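Local coordinates for protein aminoglycoside acetyltransferase meta-AAC0020 (Uncultured bacterium, PDB 5F47) that probably acetylates aminoglycoside antibiotics at the expense of acetyl-coenzyme A, as a GNAT-family acetyltransferase linked to antibiotic resistance, at residues 103-108 / 139-144; 25-30 / 57-62. All blocks are in the same frame, centred on the assembly; numbering follows the deposited sequence.

Contact 1. Residues 103-108 / 139-144; sequences IGKKLI and RSTKPT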
loop_
_atom_site.group_PDB
_atom_site.type_symbol
_atom_site.label_atom_id
_atom_site.label_comp_id
_atom_site.label_asym_id
_atom_site.label_seq_id
_atom_site.Cartn_x
_atom_site.Cartn_y
_atom_site.Cartn_z
ATOM N N ILE B 103 -5.917 -18.026 15.366
ATOM C CA ILE B 103 -6.838 -17.251 14.548
ATOM C C ILE B 103 -6.106 -16.409 13.499
ATOM O O ILE B 103 -6.456 -16.450 12.329
ATOM C CB ILE B 103 -7.734 -16.374 15.439
ATOM C CG1 ILE B 103 -8.634 -17.297 16.280
ATOM C CG2 ILE B 103 -8.536 -15.393 14.588
ATOM C CD1 ILE B 103 -9.433 -16.593 17.371
ATOM N N GLY B 104 -5.078 -15.667 13.909
ATOM C CA GLY B 104 -4.262 -14.911 12.971
ATOM C C GLY B 104 -3.683 -15.750 11.852
ATOM O O GLY B 104 -3.723 -15.386 10.679
ATOM N N LYS B 105 -3.130 -16.901 12.224
ATOM C CA LYS B 105 -2.549 -17.793 11.225
ATOM C C LYS B 105 -3.577 -18.262 10.202
ATOM O O LYS B 105 -3.274 -18.343 9.019
ATOM C CB LYS B 105 -1.908 -18.996 11.897
ATOM C CG LYS B 105 -0.600 -18.682 12.596
ATOM C CD LYS B 105 -0.030 -19.934 13.231
ATOM C CE LYS B 105 1.263 -19.633 13.977
ATOM N NZ LYS B 105 1.757 -20.830 14.710
ATOM N N LYS B 106 -4.787 -18.578 10.656
ATOM C CA LYS B 106 -5.823 -19.027 9.730
ATOM C C LYS B 106 -6.300 -17.893 8.828
ATOM O O LYS B 106 -6.611 -18.132 7.667
ATOM C CB LYS B 106 -6.999 -19.649 10.495
ATOM C CG LYS B 106 -6.674 -21.018 11.093
ATOM C CD LYS B 106 -7.746 -21.498 12.061
ATOM C CE LYS B 106 -7.400 -22.900 12.561
ATOM N NZ LYS B 106 -8.276 -23.413 13.654
ATOM N N LEU B 107 -6.304 -16.654 9.332
ATOM C CA LEU B 107 -6.641 -15.503 8.504
ATOM C C LEU B 107 -5.602 -15.307 7.389
ATOM O O LEU B 107 -5.960 -15.085 6.230
ATOM C CB LEU B 107 -6.741 -14.227 9.368
ATOM C CG LEU B 107 -8.027 -14.110 10.195
ATOM C CD1 LEU B 107 -7.904 -13.009 11.228
ATOM C CD2 LEU B 107 -9.245 -13.886 9.284
ATOM N N ILE B 108 -4.319 -15.393 7.743
ATOM C CA ILE B 108 -3.257 -15.247 6.754
ATOM C C ILE B 108 -3.304 -16.373 5.720
ATOM O O ILE B 108 -3.193 -16.114 4.517
ATOM C CB ILE B 108 -1.875 -15.208 7.429
ATOM C CG1 ILE B 108 -1.707 -13.892 8.198
ATOM C CG2 ILE B 108 -0.728 -15.388 6.390
ATOM C CD1 ILE B 108 -1.613 -12.649 7.314
ATOM N N ARG B 139 6.396 -13.710 11.814
ATOM C CA ARG B 139 7.519 -14.622 11.618
ATOM C C ARG B 139 7.108 -16.071 11.805
ATOM O O ARG B 139 7.883 -16.968 11.471
ATOM C CB ARG B 139 8.655 -14.243 12.557
ATOM C CG ARG B 139 9.324 -12.961 12.110
ATOM C CD ARG B 139 10.171 -12.324 13.200
ATOM N NE ARG B 139 10.865 -11.145 12.674
ATOM C CZ ARG B 139 11.371 -10.161 13.409
ATOM N NH1 ARG B 139 11.242 -10.174 14.732
ATOM N NH2 ARG B 139 11.997 -9.143 12.817
ATOM N N SER B 140 5.891 -16.300 12.295
ATOM C CA SER B 140 5.369 -17.655 12.488
ATOM C C SER B 140 4.451 -18.109 11.351
ATOM O O SER B 140 3.844 -19.185 11.424
ATOM C CB SER B 140 4.607 -17.745 13.817
ATOM O OG SER B 140 3.306 -17.182 13.712
ATOM N N THR B 141 4.340 -17.291 10.306
ATOM C CA THR B 141 3.438 -17.581 9.187
ATOM C C THR B 141 4.182 -18.025 7.929
ATOM O O THR B 141 3.611 -18.043 6.849
ATOM C CB THR B 141 2.563 -16.350 8.836
ATOM O OG1 THR B 141 3.403 -15.270 8.397
ATOM C CG2 THR B 141 1.745 -15.915 10.060
ATOM N N LYS B 142 5.444 -18.411 8.083
ATOM C CA LYS B 142 6.287 -18.815 6.950
ATOM C C LYS B 142 6.348 -17.765 5.826
ATOM O O LYS B 142 6.123 -18.083 4.649
ATOM C CB LYS B 142 5.809 -20.167 6.382
ATOM C CG LYS B 142 6.092 -21.341 7.303
ATOM C CD LYS B 142 5.463 -22.616 6.763
ATOM C CE LYS B 142 6.196 -23.840 7.271
ATOM N NZ LYS B 142 7.568 -23.896 6.692
ATOM N N PRO B 143 6.667 -16.508 6.176
ATOM C CA PRO B 143 6.840 -15.539 5.097
ATOM C C PRO B 143 8.035 -15.920 4.240
ATOM O O PRO B 143 8.980 -16.535 4.750
ATOM C CB PRO B 143 7.103 -14.229 5.843
ATOM C CG PRO B 143 7.809 -14.670 7.104
ATOM C CD PRO B 143 7.109 -15.969 7.479
ATOM N N THR B 144 8.012 -15.526 2.976
ATOM C CA THR B 144 9.130 -15.825 2.079
ATOM C C THR B 144 10.384 -15.100 2.545
ATOM O O THR B 144 11.478 -15.682 2.572
ATOM C CB THR B 144 8.781 -15.425 0.646
ATOM O OG1 THR B 144 7.622 -16.167 0.252
ATOM C CG2 THR B 144 9.934 -15.775 -0.309
HETATM O O HOH W 1 2.134 -21.686 11.618
#

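Contact 2. Residues 25-30 / 57-62; sequences IQLIRL and FYVFVA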
loop_
_atom_site.group_PDB
_atom_site.type_symbol
_atom_site.label_atom_id
_atom_site.label_comp_id
_atom_site.label_asym_id
_atom_site.label_seq_id
_atom_site.Cartn_x
_atom_site.Cartn_y
_atom_site.Cartn_z
ATOM N N ILE B 25 -18.143 -3.200 10.116
ATOM C CA ILE B 25 -18.170 -2.257 11.234
ATOM C C ILE B 25 -17.699 -2.931 12.518
ATOM O O ILE B 25 -16.924 -2.340 13.278
ATOM C CB ILE B 25 -19.573 -1.652 11.402
ATOM C CG1 ILE B 25 -19.841 -0.718 10.223
ATOM C CG2 ILE B 25 -19.705 -0.877 12.730
ATOM C CD1 ILE B 25 -21.252 -0.160 10.182
ATOM N N GLN B 26 -18.127 -4.170 12.757
ATOM C CA GLN B 26 -17.612 -4.920 13.911
ATOM C C GLN B 26 -16.093 -5.046 13.864
ATOM O O GLN B 26 -15.416 -4.883 14.888
ATOM C CB GLN B 26 -18.227 -6.318 13.984
ATOM C CG GLN B 26 -19.645 -6.391 14.484
ATOM C CD GLN B 26 -20.138 -7.828 14.496
ATOM O OE1 GLN B 26 -19.599 -8.679 15.214
ATOM N NE2 GLN B 26 -21.149 -8.112 13.682
ATOM N N LEU B 27 -15.548 -5.340 12.683
ATOM C CA LEU B 27 -14.101 -5.449 12.551
ATOM C C LEU B 27 -13.418 -4.112 12.830
ATOM O O LEU B 27 -12.396 -4.068 13.511
ATOM C CB LEU B 27 -13.709 -5.952 11.157
ATOM C CG LEU B 27 -12.194 -6.125 10.987
ATOM C CD1 LEU B 27 -11.627 -7.144 11.987
ATOM C CD2 LEU B 27 -11.847 -6.523 9.556
ATOM N N ILE B 28 -13.995 -3.027 12.319
ATOM C CA ILE B 28 -13.414 -1.706 12.522
ATOM C C ILE B 28 -13.411 -1.380 14.021
ATOM O O ILE B 28 -12.425 -0.856 14.536
ATOM C CB ILE B 28 -14.168 -0.643 11.719
ATOM C CG1 ILE B 28 -13.949 -0.876 10.221
ATOM C CG2 ILE B 28 -13.688 0.762 12.110
ATOM C CD1 ILE B 28 -14.958 -0.154 9.332
ATOM N N ARG B 29 -14.482 -1.728 14.734
ATOM C CA ARG B 29 -14.490 -1.542 16.187
ATOM C C ARG B 29 -13.454 -2.414 16.883
ATOM O O ARG B 29 -12.888 -2.017 17.893
ATOM C CB ARG B 29 -15.873 -1.833 16.776
ATOM C CG ARG B 29 -16.945 -0.831 16.352
ATOM C CD ARG B 29 -16.547 0.604 16.681
ATOM N NE ARG B 29 -17.652 1.534 16.457
ATOM C CZ ARG B 29 -17.554 2.852 16.601
ATOM N NH1 ARG B 29 -16.401 3.407 16.972
ATOM N NH2 ARG B 29 -18.612 3.617 16.369
ATOM N N LEU B 30 -13.217 -3.616 16.358
ATOM C CA LEU B 30 -12.182 -4.469 16.925
ATOM C C LEU B 30 -10.811 -3.813 16.753
ATOM O O LEU B 30 -9.995 -3.813 17.679
ATOM C CB LEU B 30 -12.219 -5.853 16.279
ATOM C CG LEU B 30 -11.383 -6.958 16.927
ATOM C CD1 LEU B 30 -12.038 -8.314 16.697
ATOM C CD2 LEU B 30 -9.989 -6.943 16.329
ATOM N N PHE B 57 -10.548 -4.251 -2.942
ATOM C CA PHE B 57 -10.483 -4.241 -1.488
ATOM C C PHE B 57 -11.172 -5.484 -0.972
ATOM O O PHE B 57 -12.316 -5.753 -1.327
ATOM C CB PHE B 57 -11.158 -2.973 -0.937
ATOM C CG PHE B 57 -11.125 -2.864 0.549
ATOM C CD1 PHE B 57 -9.929 -2.591 1.199
ATOM C CD2 PHE B 57 -12.291 -3.012 1.304
ATOM C CE1 PHE B 57 -9.889 -2.462 2.587
ATOM C CE2 PHE B 57 -12.260 -2.885 2.682
ATOM C CZ PHE B 57 -11.056 -2.608 3.327
ATOM N N TYR B 58 -10.469 -6.255 -0.152
ATOM C CA TYR B 58 -11.017 -7.500 0.388
ATOM C C TYR B 58 -10.743 -7.620 1.879
ATOM O O TYR B 58 -9.618 -7.429 2.336
ATOM C CB TYR B 58 -10.437 -8.717 -0.333
ATOM C CG TYR B 58 -10.895 -8.878 -1.751
ATOM C CD1 TYR B 58 -12.133 -9.442 -2.034
ATOM C CD2 TYR B 58 -10.088 -8.499 -2.808
ATOM C CE1 TYR B 58 -12.561 -9.616 -3.340
ATOM C CE2 TYR B 58 -10.506 -8.672 -4.115
ATOM C CZ TYR B 58 -11.743 -9.224 -4.370
ATOM O OH TYR B 58 -12.160 -9.405 -5.668
ATOM N N VAL B 59 -11.784 -8.011 2.609
ATOM C CA VAL B 59 -11.752 -8.130 4.057
ATOM C C VAL B 59 -11.978 -9.585 4.442
ATOM O O VAL B 59 -12.905 -10.229 3.943
ATOM C CB VAL B 59 -12.839 -7.265 4.721
ATOM C CG1 VAL B 59 -12.735 -7.337 6.231
ATOM C CG2 VAL B 59 -12.735 -5.813 4.259
ATOM N N PHE B 60 -11.122 -10.118 5.309
ATOM C CA PHE B 60 -11.322 -11.472 5.811
ATOM C C PHE B 60 -11.573 -11.398 7.303
ATOM O O PHE B 60 -10.873 -10.672 8.007
ATOM C CB PHE B 60 -10.109 -12.352 5.518
ATOM C CG PHE B 60 -9.878 -12.596 4.053
ATOM C CD1 PHE B 60 -9.276 -11.624 3.269
ATOM C CD2 PHE B 60 -10.279 -13.778 3.462
ATOM C CE1 PHE B 60 -9.069 -11.836 1.919
ATOM C CE2 PHE B 60 -10.066 -13.996 2.108
ATOM C CZ PHE B 60 -9.472 -13.003 1.342
ATOM N N VAL B 61 -12.557 -12.141 7.787
ATOM C CA VAL B 61 -12.863 -12.129 9.213
ATOM C C VAL B 61 -12.880 -13.511 9.841
ATOM O O VAL B 61 -13.063 -14.532 9.174
ATOM C CB VAL B 61 -14.217 -11.440 9.497
ATOM C CG1 VAL B 61 -14.188 -9.997 8.990
ATOM C CG2 VAL B 61 -15.390 -12.202 8.886
ATOM N N ALA B 62 -12.682 -13.523 11.153
ATOM C CA ALA B 62 -12.798 -14.744 11.939
ATOM C C ALA B 62 -14.003 -14.617 12.841
ATOM O O ALA B 62 -14.191 -13.588 13.493
ATOM C CB ALA B 62 -11.547 -14.985 12.748
#

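Contact 1. Residues 103-108 / 139-144
Lys105 leaves the helix with CG anti to its own carbonyl carbon (chi1 -74°) and stays fully extended from there on, which carries its end alongside Ser140. Thr141 takes the rotation with OG1 between its backbone N and carbonyl carbon (chi1 63°), and its methyl CG2 is left facing the aliphatic root of the lysine.

The meeting with Ser140 is made mainly by Lys105 CE rather than by the ammonium group. Lys105 CE lies 3.7 Å from Ser140 O. A closer approach of 3.2 Å, Lys105 CE to Ser140 OG, is doubtful because that serine was modelled in two conformers, and the hydroxyl given here bonds back to Phe137 O. The charged end works through water 1 instead: the water donates to Ser140 O at 3.0 Å and accepts a weak bond of 3.2 Å from Lys105 NZ, so the link at the exposed end is a loose one.

One turn further along the helix the contact becomes apolar and more buried. Ile108 presents its CG2 branch to the loop, and Ile108 CG2 comes 4.2 Å from Thr141 CB. Thr141 CG2 lies 4.4 Å from Lys105 CG, so the threonine touches both Lys105 and Ile108. Its hydroxyl bonds with Tyr138 O and also with Tyr154 OH of the second subunit, so one of the two loop residues that touch the helix also takes part in the dimer contact.

Beneath the helix, Ile108 rests on Leu72 of strand 67-77 and on Ile89 and Leu92 of strand 86-94. The loop from helix 132-138 into strand 145-155 lies along the flank of helix 103-117, next to the side that faces the sheet.

Contact 2. Residues 25-30 / 57-62
No ring comes between Leu27 and the two valines it touches, Val59 and Val61; Phe57 lies on the same side of the strand as this aliphatic patch, whereas Tyr58 and Phe60 are on the other face. Phe60 points away from the helix and meets Phe114 of helix 103-117 edge-to-face, as does Tyr58. Phe57 meets Tyr75 with the planes about 55° apart, and it also packs on Leu51 of helix 45-53 and on Tyr80 of the second subunit.

Leu27 does the touching with a single methyl. With CG anti to the backbone N (chi1 -178°) the side chain reaches out from the helix to the strand, and Leu27 CD2 comes 3.5 Å from Val59 CG1. The two side chains run alongside one another, pointing opposite ways, and do not meet end on. The same methyl lies 4.2 Å from Val61 CG1, so CD2 touches both valines. All three residues are buried, and the attraction is purely apolar.

The surface receiving the leucine is held in place by its neighbours in the sheet: Val59 and Val61 make backbone hydrogen bonds with Leu16 and Glu14, and Phe60 with Leu72. Helix 21-34 thus covers one face of the strand through Leu27 while helix 103-117 covers the other, the helix-sheet-helix layering of the GNAT acetyltransferase fold.

Overall arrangement
From the N terminus, strand 11-15 leads into helix 21-34, and contact 2 then closes a loop of 26 residues containing helix 45-53. The chain continues through strands 67-77 and 86-94 before contact 1 opens at the start of helix 103-117; its loop of 30 residues takes in strand 122-128 and helix 132-138. The two loops are in series, neither nested nor crossed. The centres of contacts 1 and 2 are about 17 Å apart, yet their segments touch: Ile103 CG2 packs on Ala62 CB at 3.6 Å, and Leu107 CD2 lies 3.7 Å from Val61 C. The first half of helix 103-117 thereby joins the two contacts at strand 57-64, and both contacts also reach the second subunit.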